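Non-structural protein 5 (Modoc virus, PDB 2WA2) binds S-adenosylmethionine through its methyltransferase domain and probably methylates the viral RNA cap at guanine N7 and ribose 2'-O positions. Local coordinates at residues Val87-Gly92 with Asn175-Trp180; Cys154-Ser159 with Leu171-Val176; Glu203-Met208 with Met229-Gly234. The protein carries 4 engineered substitutions. One frame throughout, in Å; residues are numbered along the deposited sequence. Where two conformers were deposited one is given.

Contact 1 of 3, residues Val87-Gly92 with Asn175-Trp180; sequences VDLGCG and NVISRW. With SAM (S-adenosylmethionine), chain C.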
loop_
_atom_site.group_PDB
_atom_site.type_symbol
_atom_site.label_atom_id
_atom_site.label_comp_id
_atom_site.label_asym_id
_atom_site.label_seq_id
_atom_site.Cartn_x
_atom_site.Cartn_y
_atom_site.Cartn_z
ATOM N N VAL A 87 -1.402 11.013 8.368
ATOM C CA VAL A 87 -2.664 10.781 7.654
ATOM C C VAL A 87 -2.739 9.331 7.207
ATOM O O VAL A 87 -1.731 8.731 6.813
ATOM C CB VAL A 87 -2.944 11.756 6.465
ATOM C CG1 VAL A 87 -3.301 13.130 6.979
ATOM C CG2 VAL A 87 -1.799 11.815 5.452
ATOM N N ASP A 88 -3.925 8.751 7.344
ATOM C CA ASP A 88 -4.144 7.394 6.898
ATOM C C ASP A 88 -5.276 7.455 5.882
ATOM O O ASP A 88 -6.457 7.548 6.238
ATOM C CB ASP A 88 -4.443 6.472 8.082
ATOM C CG ASP A 88 -4.583 5.002 7.670
ATOM O OD1 ASP A 88 -4.280 4.677 6.503
ATOM O OD2 ASP A 88 -5.052 4.190 8.491
ATOM N N LEU A 89 -4.893 7.480 4.611
ATOM C CA LEU A 89 -5.836 7.559 3.509
ATOM C C LEU A 89 -6.326 6.184 3.092
ATOM O O LEU A 89 -5.521 5.288 2.782
ATOM C CB LEU A 89 -5.218 8.321 2.330
ATOM C CG LEU A 89 -4.686 9.712 2.732
ATOM C CD1 LEU A 89 -3.837 10.283 1.639
ATOM C CD2 LEU A 89 -5.821 10.711 3.129
ATOM N N GLY A 90 -7.646 5.998 3.105
ATOM C CA GLY A 90 -8.215 4.678 2.827
ATOM C C GLY A 90 -8.004 3.776 4.028
ATOM O O GLY A 90 -7.407 2.719 3.923
ATOM N N CYS A 91 -8.462 4.221 5.192
ATOM C CA CYS A 91 -8.127 3.517 6.424
ATOM C C CYS A 91 -8.916 2.221 6.618
ATOM O O CYS A 91 -8.494 1.333 7.390
ATOM C CB CYS A 91 -8.254 4.472 7.636
ATOM S SG CYS A 91 -9.962 4.836 8.124
ATOM N N GLY A 92 -10.048 2.089 5.924
ATOM C CA GLY A 92 -10.916 0.929 6.130
ATOM C C GLY A 92 -11.202 0.718 7.606
ATOM O O GLY A 92 -11.575 1.673 8.322
ATOM N N ASN A 175 -1.334 9.597 -8.338
ATOM C CA ASN A 175 -1.616 11.002 -8.639
ATOM C C ASN A 175 -2.104 11.779 -7.388
ATOM O O ASN A 175 -1.659 12.906 -7.113
ATOM C CB ASN A 175 -2.580 11.122 -9.829
ATOM C CG ASN A 175 -2.790 12.548 -10.255
ATOM O OD1 ASN A 175 -3.884 13.086 -10.101
ATOM N ND2 ASN A 175 -1.720 13.206 -10.739
ATOM N N VAL A 176 -2.985 11.163 -6.609
ATOM C CA VAL A 176 -3.473 11.775 -5.370
ATOM C C VAL A 176 -2.327 11.945 -4.357
ATOM O O VAL A 176 -2.102 13.039 -3.797
ATOM C CB VAL A 176 -4.626 10.945 -4.768
ATOM C CG1 VAL A 176 -4.985 11.445 -3.382
ATOM C CG2 VAL A 176 -5.827 10.968 -5.728
ATOM N N ILE A 177 -1.595 10.865 -4.123
ATOM C CA ILE A 177 -0.472 10.888 -3.191
ATOM C C ILE A 177 0.580 11.934 -3.604
ATOM O O ILE A 177 1.105 12.626 -2.741
ATOM C CB ILE A 177 0.172 9.471 -3.025
ATOM C CG1 ILE A 177 -0.796 8.520 -2.312
ATOM C CG2 ILE A 177 1.581 9.548 -2.344
ATOM C CD1 ILE A 177 -1.359 8.988 -0.953
ATOM N N SER A 178 0.859 12.059 -4.901
ATOM C CA SER A 178 1.824 13.083 -5.368
ATOM C C SER A 178 1.459 14.498 -4.882
ATOM O O SER A 178 2.343 15.271 -4.513
ATOM C CB SER A 178 2.017 13.041 -6.885
ATOM O OG SER A 178 2.708 11.846 -7.213
ATOM N N ARG A 179 0.160 14.809 -4.848
ATOM C CA ARG A 179 -0.299 16.106 -4.340
ATOM C C ARG A 179 0.019 16.269 -2.856
ATOM O O ARG A 179 0.450 17.350 -2.401
ATOM C CB ARG A 179 -1.801 16.281 -4.584
ATOM C CG ARG A 179 -2.146 16.414 -6.050
ATOM C CD ARG A 179 -3.640 16.322 -6.245
ATOM N NE ARG A 179 -3.954 16.138 -7.657
ATOM C CZ ARG A 179 -4.928 15.356 -8.115
ATOM N NH1 ARG A 179 -5.697 14.666 -7.268
ATOM N NH2 ARG A 179 -5.119 15.265 -9.427
ATOM N N TRP A 180 -0.182 15.207 -2.093
ATOM C CA TRP A 180 0.170 15.226 -0.677
ATOM C C TRP A 180 1.676 15.429 -0.454
ATOM O O TRP A 180 2.077 16.210 0.412
ATOM C CB TRP A 180 -0.311 13.958 0.012
ATOM C CG TRP A 180 -1.828 13.963 0.228
ATOM C CD1 TRP A 180 -2.813 13.629 -0.671
ATOM C CD2 TRP A 180 -2.495 14.334 1.435
ATOM N NE1 TRP A 180 -4.068 13.774 -0.079
ATOM C CE2 TRP A 180 -3.897 14.196 1.213
ATOM C CE3 TRP A 180 -2.045 14.774 2.685
ATOM C CZ2 TRP A 180 -4.846 14.469 2.211
ATOM C CZ3 TRP A 180 -2.991 15.053 3.675
ATOM C CH2 TRP A 180 -4.377 14.905 3.421
HETATM N N SAM C . -4.765 -0.284 5.927
HETATM C CA SAM C . -6.111 -0.926 6.100
HETATM C C SAM C . -6.195 -1.627 7.460
HETATM O O SAM C . -5.156 -1.823 8.101
HETATM O OXT SAM C . -7.267 -2.029 7.950
HETATM C CB SAM C . -6.365 -1.937 4.982
HETATM C CG SAM C . -6.597 -1.298 3.618
HETATM S SD SAM C . -8.339 -0.857 3.507
HETATM C CE SAM C . -8.987 -2.442 2.884
HETATM C "C5'" SAM C . -8.422 0.065 1.958
HETATM C "C4'" SAM C . -9.658 0.958 2.067
HETATM O "O4'" SAM C . -9.598 2.056 1.194
HETATM C "C3'" SAM C . -10.933 0.203 1.700
HETATM O "O3'" SAM C . -11.642 -0.019 2.894
HETATM C "C2'" SAM C . -11.709 1.134 0.785
HETATM O "O2'" SAM C . -13.032 1.263 1.244
HETATM C "C1'" SAM C . -10.933 2.445 0.938
HETATM N N9 SAM C . -11.015 3.299 -0.243
HETATM C C8 SAM C . -10.916 2.902 -1.556
HETATM N N7 SAM C . -11.023 3.979 -2.341
HETATM C C5 SAM C . -11.204 5.054 -1.525
HETATM C C6 SAM C . -11.377 6.414 -1.792
HETATM N N6 SAM C . -11.418 6.886 -3.025
HETATM N N1 SAM C . -11.505 7.284 -0.726
HETATM C C2 SAM C . -11.487 6.830 0.566
HETATM N N3 SAM C . -11.319 5.490 0.853
HETATM C C4 SAM C . -11.192 4.633 -0.207
#
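Leu89 and Val87 lean from a central strand onto the indole of Trp180, joining the first strand of a Rossmann-like, FtsJ-type methyltransferase sheet to helix 163-183, which packs on one side of it. Strand and helix run nearly antiparallel, their short axes at 167° and 12.0 Å apart, and side chains alone bridge that gap. Leu89 sets its CD1 methyl over one face of the indole, a CH-pi contact 4.0 Å from the centroid of the five-membered ring and only 14° off its normal. Its other methyl, CD2, lies 4.0 Å from Trp180 CZ2, so the two branches span both rings of the indole. In one of its two deposited conformers, Val87 meets the six-membered ring obliquely, CG1 3.8 Å from Trp180 CZ3. The Trp180 side chain has CG anti to its carbonyl carbon (chi1 -74°), which lays the indole forward along the helix, its CD1 edge in plane with Val176 O. Phe147 packs edge-to-face on the same indole. No hydrogen bond crosses between the segments; the contact is buried and apolar. Where the strand ends, the chain turns into the glycine-rich loop Gly90-Cys91-Gly92 of the cofactor pocket. Both glycines have positive phi and lie close against S-adenosylmethionine, Gly90 CA 3.4 Å from its O4' and Gly92 CA 3.4 Å from its O3'. On the helix side, Leu89 and Ile177 slide past each other in opposite directions, their CD1 methyls 3.8 Å apart.

Contact 2 of 3, residues Cys154-Ser159 with Leu171-Val176; sequences CDIGES and LTVLNV. With SAM (S-adenosylmethionine), chain C; SO4 (sulfate ion), chain D.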
loop_
_atom_site.group_PDB
_atom_site.type_symbol
_atom_site.label_atom_id
_atom_site.label_comp_id
_atom_site.label_asym_id
_atom_site.label_seq_id
_atom_site.Cartn_x
_atom_site.Cartn_y
_atom_site.Cartn_z
ATOM N N CYS A 154 -1.083 5.340 2.887
ATOM C CA CYS A 154 -2.239 5.069 2.035
ATOM C C CYS A 154 -2.228 3.610 1.644
ATOM O O CYS A 154 -1.231 3.124 1.113
ATOM C CB CYS A 154 -2.184 5.927 0.783
ATOM S SG CYS A 154 -3.605 5.747 -0.345
ATOM N N ASP A 155 -3.314 2.919 1.935
ATOM C CA ASP A 155 -3.362 1.483 1.669
ATOM C C ASP A 155 -4.570 1.170 0.774
ATOM O O ASP A 155 -5.258 0.170 0.959
ATOM C CB ASP A 155 -3.394 0.726 3.001
ATOM C CG ASP A 155 -3.051 -0.767 2.875
ATOM O OD1 ASP A 155 -2.321 -1.175 1.951
ATOM O OD2 ASP A 155 -3.490 -1.537 3.741
ATOM N N ILE A 156 -4.806 2.032 -0.209
ATOM C CA ILE A 156 -5.899 1.829 -1.164
ATOM C C ILE A 156 -5.459 0.925 -2.331
ATOM O O ILE A 156 -4.365 1.082 -2.866
ATOM C CB ILE A 156 -6.406 3.190 -1.705
ATOM C CG1 ILE A 156 -7.025 4.015 -0.570
ATOM C CG2 ILE A 156 -7.414 3.021 -2.842
ATOM C CD1 ILE A 156 -7.426 5.369 -1.026
ATOM N N GLY A 157 -6.325 -0.011 -2.719
ATOM C CA GLY A 157 -6.092 -0.828 -3.903
ATOM C C GLY A 157 -6.749 -2.156 -3.631
ATOM O O GLY A 157 -6.276 -2.934 -2.800
ATOM N N GLU A 158 -7.893 -2.385 -4.268
ATOM C CA GLU A 158 -8.587 -3.662 -4.158
ATOM C C GLU A 158 -8.244 -4.527 -5.378
ATOM O O GLU A 158 -8.432 -4.105 -6.497
ATOM C CB GLU A 158 -10.107 -3.413 -4.080
ATOM C CG GLU A 158 -10.995 -4.682 -3.987
ATOM C CD GLU A 158 -12.506 -4.360 -3.842
ATOM O OE1 GLU A 158 -12.897 -3.159 -3.825
ATOM O OE2 GLU A 158 -13.312 -5.314 -3.752
ATOM N N SER A 159 -7.763 -5.740 -5.144
ATOM C CA SER A 159 -7.494 -6.680 -6.226
ATOM C C SER A 159 -8.692 -6.824 -7.170
ATOM O O SER A 159 -9.841 -6.808 -6.733
ATOM C CB SER A 159 -7.069 -8.028 -5.682
ATOM O OG SER A 159 -5.839 -7.853 -5.016
ATOM N N LEU A 171 -2.808 4.197 -10.649
ATOM C CA LEU A 171 -2.463 5.524 -11.167
ATOM C C LEU A 171 -3.203 6.626 -10.454
ATOM O O LEU A 171 -2.616 7.661 -10.127
ATOM C CB LEU A 171 -2.689 5.599 -12.670
ATOM C CG LEU A 171 -1.685 4.887 -13.565
ATOM C CD1 LEU A 171 -2.017 5.215 -14.992
ATOM C CD2 LEU A 171 -0.179 5.264 -13.227
ATOM N N THR A 172 -4.500 6.415 -10.216
ATOM C CA THR A 172 -5.286 7.381 -9.480
ATOM C C THR A 172 -4.741 7.642 -8.088
ATOM O O THR A 172 -4.620 8.786 -7.686
ATOM C CB THR A 172 -6.774 6.937 -9.399
ATOM O OG1 THR A 172 -7.307 6.946 -10.725
ATOM C CG2 THR A 172 -7.581 7.898 -8.531
ATOM N N VAL A 173 -4.424 6.580 -7.356
ATOM C CA VAL A 173 -3.806 6.710 -6.017
ATOM C C VAL A 173 -2.479 7.481 -6.076
ATOM O O VAL A 173 -2.266 8.415 -5.301
ATOM C CB VAL A 173 -3.601 5.339 -5.354
ATOM C CG1 VAL A 173 -2.770 5.425 -4.073
ATOM C CG2 VAL A 173 -4.961 4.689 -5.055
ATOM N N LEU A 174 -1.594 7.078 -6.983
ATOM C CA LEU A 174 -0.295 7.746 -7.109
ATOM C C LEU A 174 -0.433 9.252 -7.419
ATOM O O LEU A 174 0.275 10.067 -6.826
ATOM C CB LEU A 174 0.566 7.045 -8.156
ATOM C CG LEU A 174 0.959 5.597 -7.752
ATOM C CD1 LEU A 174 1.883 4.982 -8.785
ATOM C CD2 LEU A 174 1.588 5.502 -6.314
ATOM N N ASN A 175 -1.334 9.597 -8.338
ATOM C CA ASN A 175 -1.616 11.002 -8.639
ATOM C C ASN A 175 -2.104 11.779 -7.388
ATOM O O ASN A 175 -1.659 12.906 -7.113
ATOM C CB ASN A 175 -2.580 11.122 -9.829
ATOM C CG ASN A 175 -2.790 12.548 -10.255
ATOM O OD1 ASN A 175 -3.884 13.086 -10.101
ATOM N ND2 ASN A 175 -1.720 13.206 -10.739
ATOM N N VAL A 176 -2.985 11.163 -6.609
ATOM C CA VAL A 176 -3.473 11.775 -5.370
ATOM C C VAL A 176 -2.327 11.945 -4.357
ATOM O O VAL A 176 -2.102 13.039 -3.797
ATOM C CB VAL A 176 -4.626 10.945 -4.768
ATOM C CG1 VAL A 176 -4.985 11.445 -3.382
ATOM C CG2 VAL A 176 -5.827 10.968 -5.728
HETATM N N SAM C . -4.765 -0.284 5.927
HETATM C CA SAM C . -6.111 -0.926 6.100
HETATM C C SAM C . -6.195 -1.627 7.460
HETATM O O SAM C . -5.156 -1.823 8.101
HETATM O OXT SAM C . -7.267 -2.029 7.950
HETATM C CB SAM C . -6.365 -1.937 4.982
HETATM C CG SAM C . -6.597 -1.298 3.618
HETATM S SD SAM C . -8.339 -0.857 3.507
HETATM C CE SAM C . -8.987 -2.442 2.884
HETATM C "C5'" SAM C . -8.422 0.065 1.958
HETATM C "C4'" SAM C . -9.658 0.958 2.067
HETATM O "O4'" SAM C . -9.598 2.056 1.194
HETATM C "C3'" SAM C . -10.933 0.203 1.700
HETATM O "O3'" SAM C . -11.642 -0.019 2.894
HETATM C "C2'" SAM C . -11.709 1.134 0.785
HETATM O "O2'" SAM C . -13.032 1.263 1.244
HETATM C "C1'" SAM C . -10.933 2.445 0.938
HETATM N N9 SAM C . -11.015 3.299 -0.243
HETATM C C8 SAM C . -10.916 2.902 -1.556
HETATM N N7 SAM C . -11.023 3.979 -2.341
HETATM C C5 SAM C . -11.204 5.054 -1.525
HETATM C C6 SAM C . -11.377 6.414 -1.792
HETATM N N6 SAM C . -11.418 6.886 -3.025
HETATM N N1 SAM C . -11.505 7.284 -0.726
HETATM C C2 SAM C . -11.487 6.830 0.566
HETATM N N3 SAM C . -11.319 5.490 0.853
HETATM C C4 SAM C . -11.192 4.633 -0.207
HETATM S S SO4 D . -9.992 0.469 -5.019
HETATM O O1 SO4 D . -9.024 -0.490 -5.555
HETATM O O2 SO4 D . -9.539 1.820 -5.383
HETATM O O3 SO4 D . -11.316 0.190 -5.591
HETATM O O4 SO4 D . -10.082 0.357 -3.558
#
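The chain leaves strand 151-154 at Cys154 and runs as an irregular segment past helix 163-183, coming nearest where the CA atoms of Ile156 and Val173 are 7.2 Å apart. Val173 carries the helix side of the contact by itself, and its two methyls divide the work. CG1, anti to the backbone N (chi1 171°), lies 3.8 Å from Cys154 SG, while CG2 crosses Ile156 obliquely and comes within 3.7 Å of Ile156 CG2. Ile156 is two-sided: its CG2 branch meets Val173 and also borders a sulfate ion, and its CG1-CD1 arm points at the cofactor, with CD1 3.8 Å from C5 of the S-adenosylmethionine adenine. Asp155, between the two, turns away from the helix, and its OD2 accepts a 2.8 Å hydrogen bond from the cofactor's amino N. Further along, Glu158 N gives a nearly straight bond (172°) to O1 of the sulfate, which probably comes from the crystallisation liquor. Gly157 O accepts a hydrogen bond from Lys192 NZ. Asp155 and Ile156, just past strand 151-154, line the cofactor pocket, while Cys154 and Ile156 back onto the helix, as in the Rossmann-like methyltransferase fold.

Contact 3 of 3, residues Glu203-Met208 with Met229-Gly234; sequences EALMKM and MYFVSG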
loop_
_atom_site.group_PDB
_atom_site.type_symbol
_atom_site.label_atom_id
_atom_site.label_comp_id
_atom_site.label_asym_id
_atom_site.label_seq_id
_atom_site.Cartn_x
_atom_site.Cartn_y
_atom_site.Cartn_z
ATOM N N GLU A 203 6.392 4.140 -14.833
ATOM C CA GLU A 203 6.801 5.523 -15.164
ATOM C C GLU A 203 6.334 6.553 -14.129
ATOM O O GLU A 203 7.090 7.464 -13.763
ATOM C CB GLU A 203 6.364 5.897 -16.557
ATOM C CG GLU A 203 7.103 5.054 -17.574
ATOM C CD GLU A 203 6.930 5.512 -19.000
ATOM O OE1 GLU A 203 5.911 6.189 -19.316
ATOM O OE2 GLU A 203 7.820 5.163 -19.816
ATOM N N ALA A 204 5.097 6.388 -13.645
ATOM C CA ALA A 204 4.591 7.192 -12.538
ATOM C C ALA A 204 5.434 7.063 -11.273
ATOM O O ALA A 204 5.726 8.061 -10.648
ATOM C CB ALA A 204 3.127 6.845 -12.260
ATOM N N LEU A 205 5.846 5.838 -10.911
ATOM C CA LEU A 205 6.652 5.613 -9.717
ATOM C C LEU A 205 8.051 6.202 -9.869
ATOM O O LEU A 205 8.576 6.767 -8.916
ATOM C CB LEU A 205 6.760 4.129 -9.376
ATOM C CG LEU A 205 5.494 3.423 -8.895
ATOM C CD1 LEU A 205 5.723 1.916 -8.984
ATOM C CD2 LEU A 205 5.180 3.876 -7.461
ATOM N N MET A 206 8.637 6.060 -11.054
ATOM C CA MET A 206 9.978 6.627 -11.289
ATOM C C MET A 206 9.916 8.145 -11.132
ATOM O O MET A 206 10.845 8.763 -10.600
ATOM C CB MET A 206 10.528 6.266 -12.684
ATOM C CG MET A 206 10.852 4.764 -12.942
ATOM S SD MET A 206 11.967 4.035 -11.713
ATOM C CE MET A 206 13.579 4.652 -12.295
ATOM N N LYS A 207 8.824 8.742 -11.611
ATOM C CA LYS A 207 8.641 10.210 -11.491
ATOM C C LYS A 207 8.491 10.607 -10.028
ATOM O O LYS A 207 9.081 11.578 -9.592
ATOM C CB LYS A 207 7.454 10.717 -12.309
ATOM C CG LYS A 207 7.008 12.163 -11.973
ATOM C CD LYS A 207 5.818 12.606 -12.877
ATOM C CE LYS A 207 5.513 14.099 -12.713
ATOM N NZ LYS A 207 4.479 14.568 -13.744
ATOM N N MET A 208 7.698 9.859 -9.263
ATOM C CA MET A 208 7.568 10.121 -7.816
ATOM C C MET A 208 8.895 9.966 -7.101
ATOM O O MET A 208 9.243 10.763 -6.245
ATOM C CB MET A 208 6.540 9.169 -7.186
ATOM C CG MET A 208 5.149 9.597 -7.634
ATOM S SD MET A 208 3.872 8.444 -7.132
ATOM C CE MET A 208 3.493 8.991 -5.472
ATOM N N MET A 229 2.948 -3.910 -3.965
ATOM C CA MET A 229 4.213 -3.454 -3.379
ATOM C C MET A 229 3.986 -2.079 -2.729
ATOM O O MET A 229 2.919 -1.460 -2.899
ATOM C CB MET A 229 5.302 -3.436 -4.454
ATOM C CG MET A 229 5.622 -4.853 -4.951
ATOM S SD MET A 229 6.752 -4.880 -6.358
ATOM C CE MET A 229 8.304 -4.321 -5.582
ATOM N N TYR A 230 4.954 -1.615 -1.942
ATOM C CA TYR A 230 4.747 -0.418 -1.137
ATOM C C TYR A 230 5.761 0.651 -1.473
ATOM O O TYR A 230 6.961 0.402 -1.420
ATOM C CB TYR A 230 4.709 -0.724 0.351
ATOM C CG TYR A 230 3.396 -1.392 0.698
ATOM C CD1 TYR A 230 2.295 -0.624 1.094
ATOM C CD2 TYR A 230 3.245 -2.772 0.580
ATOM C CE1 TYR A 230 1.068 -1.227 1.395
ATOM C CE2 TYR A 230 2.002 -3.390 0.865
ATOM C CZ TYR A 230 0.930 -2.594 1.266
ATOM O OH TYR A 230 -0.304 -3.172 1.517
ATOM N N PHE A 231 5.275 1.820 -1.862
ATOM C CA PHE A 231 6.164 2.920 -2.208
ATOM C C PHE A 231 6.436 3.637 -0.894
ATOM O O PHE A 231 5.505 4.183 -0.271
ATOM C CB PHE A 231 5.516 3.850 -3.255
ATOM C CG PHE A 231 6.344 5.061 -3.611
ATOM C CD1 PHE A 231 7.597 4.924 -4.220
ATOM C CD2 PHE A 231 5.852 6.357 -3.373
ATOM C CE1 PHE A 231 8.369 6.051 -4.562
ATOM C CE2 PHE A 231 6.619 7.504 -3.719
ATOM C CZ PHE A 231 7.882 7.351 -4.296
ATOM N N VAL A 232 7.713 3.629 -0.485
ATOM C CA VAL A 232 8.091 4.022 0.871
ATOM C C VAL A 232 9.233 5.071 0.868
ATOM O O VAL A 232 10.071 5.105 -0.049
ATOM C CB VAL A 232 8.469 2.779 1.756
ATOM C CG1 VAL A 232 7.289 1.767 1.953
ATOM C CG2 VAL A 232 9.693 2.040 1.182
ATOM N N SER A 233 9.240 5.940 1.874
ATOM C CA SER A 233 10.226 7.002 1.963
ATOM C C SER A 233 11.570 6.517 2.521
ATOM O O SER A 233 12.586 7.117 2.205
ATOM C CB SER A 233 9.696 8.162 2.828
ATOM O OG SER A 233 9.152 7.666 4.022
ATOM N N GLY A 234 11.557 5.454 3.335
ATOM C CA GLY A 234 12.725 5.056 4.147
ATOM C C GLY A 234 13.769 4.226 3.415
ATOM O O GLY A 234 14.945 4.159 3.836
#
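Phe231 projects from strand 229-232 toward helix 199-212 and is met there by Met208 and Leu205, which form a buried apolar contact between the helix and the antiparallel part of the sheet. The tight part belongs to Met208. Its CB lies 3.7 Å from Phe231 CZ, at the far end of the ring, and the bend at chi3 (85°) brings the CE methyl back to 3.9 Å from Phe231 CE2. The sulfur between them makes a Met-aromatic contact, SD standing 5.0 Å from the ring centroid and 32° off the normal, an oblique approach. With CG anti to the backbone N (chi1 177°), the Phe231 ring extends toward Met208. At the other end of the ring the fit is looser: Leu205 slides past Phe231 in the opposite direction, and its CD2 comes no closer than 4.2 Å to Phe231 CD1. Leu216 and a stacked Phe189 ring add to the surroundings of Phe231. The solvent side lies on the far flank of the helix, where Glu203 and Lys207 are exposed and Met206 points away from the strand. With no hydrogen bond or salt bridge between the segments, helix and strand meet here through methyl, thioether and ring surfaces, so the contact rests on apolar burial, with a sulfur-aromatic component, and has no directional bond between the segments.

How the contacts relate
Helix 163-183 ties the three contacts together. Contacts 1 and 2 occupy overlapping turns of it, share Asn175 and Val176, and have centres about 8 Å apart; Ile177 CD1 of contact 1 lies 3.6 Å from Cys154 CB of contact 2. Both reach S-adenosylmethionine, contact 1 through its glycine loop and contact 2 through Asp155 and Ile156, and Gly90 CA sits 3.7 Å from Ile156 CG1 at the pocket wall. Contact 3, centred about 12 Å from contact 2, packs on the helix through Leu205 CD2, 3.7 Å from Leu174 CD1. Its strand also approaches the site: Tyr230 OH lies 2.9 Å from Asp155 OD1, a probable hydrogen bond.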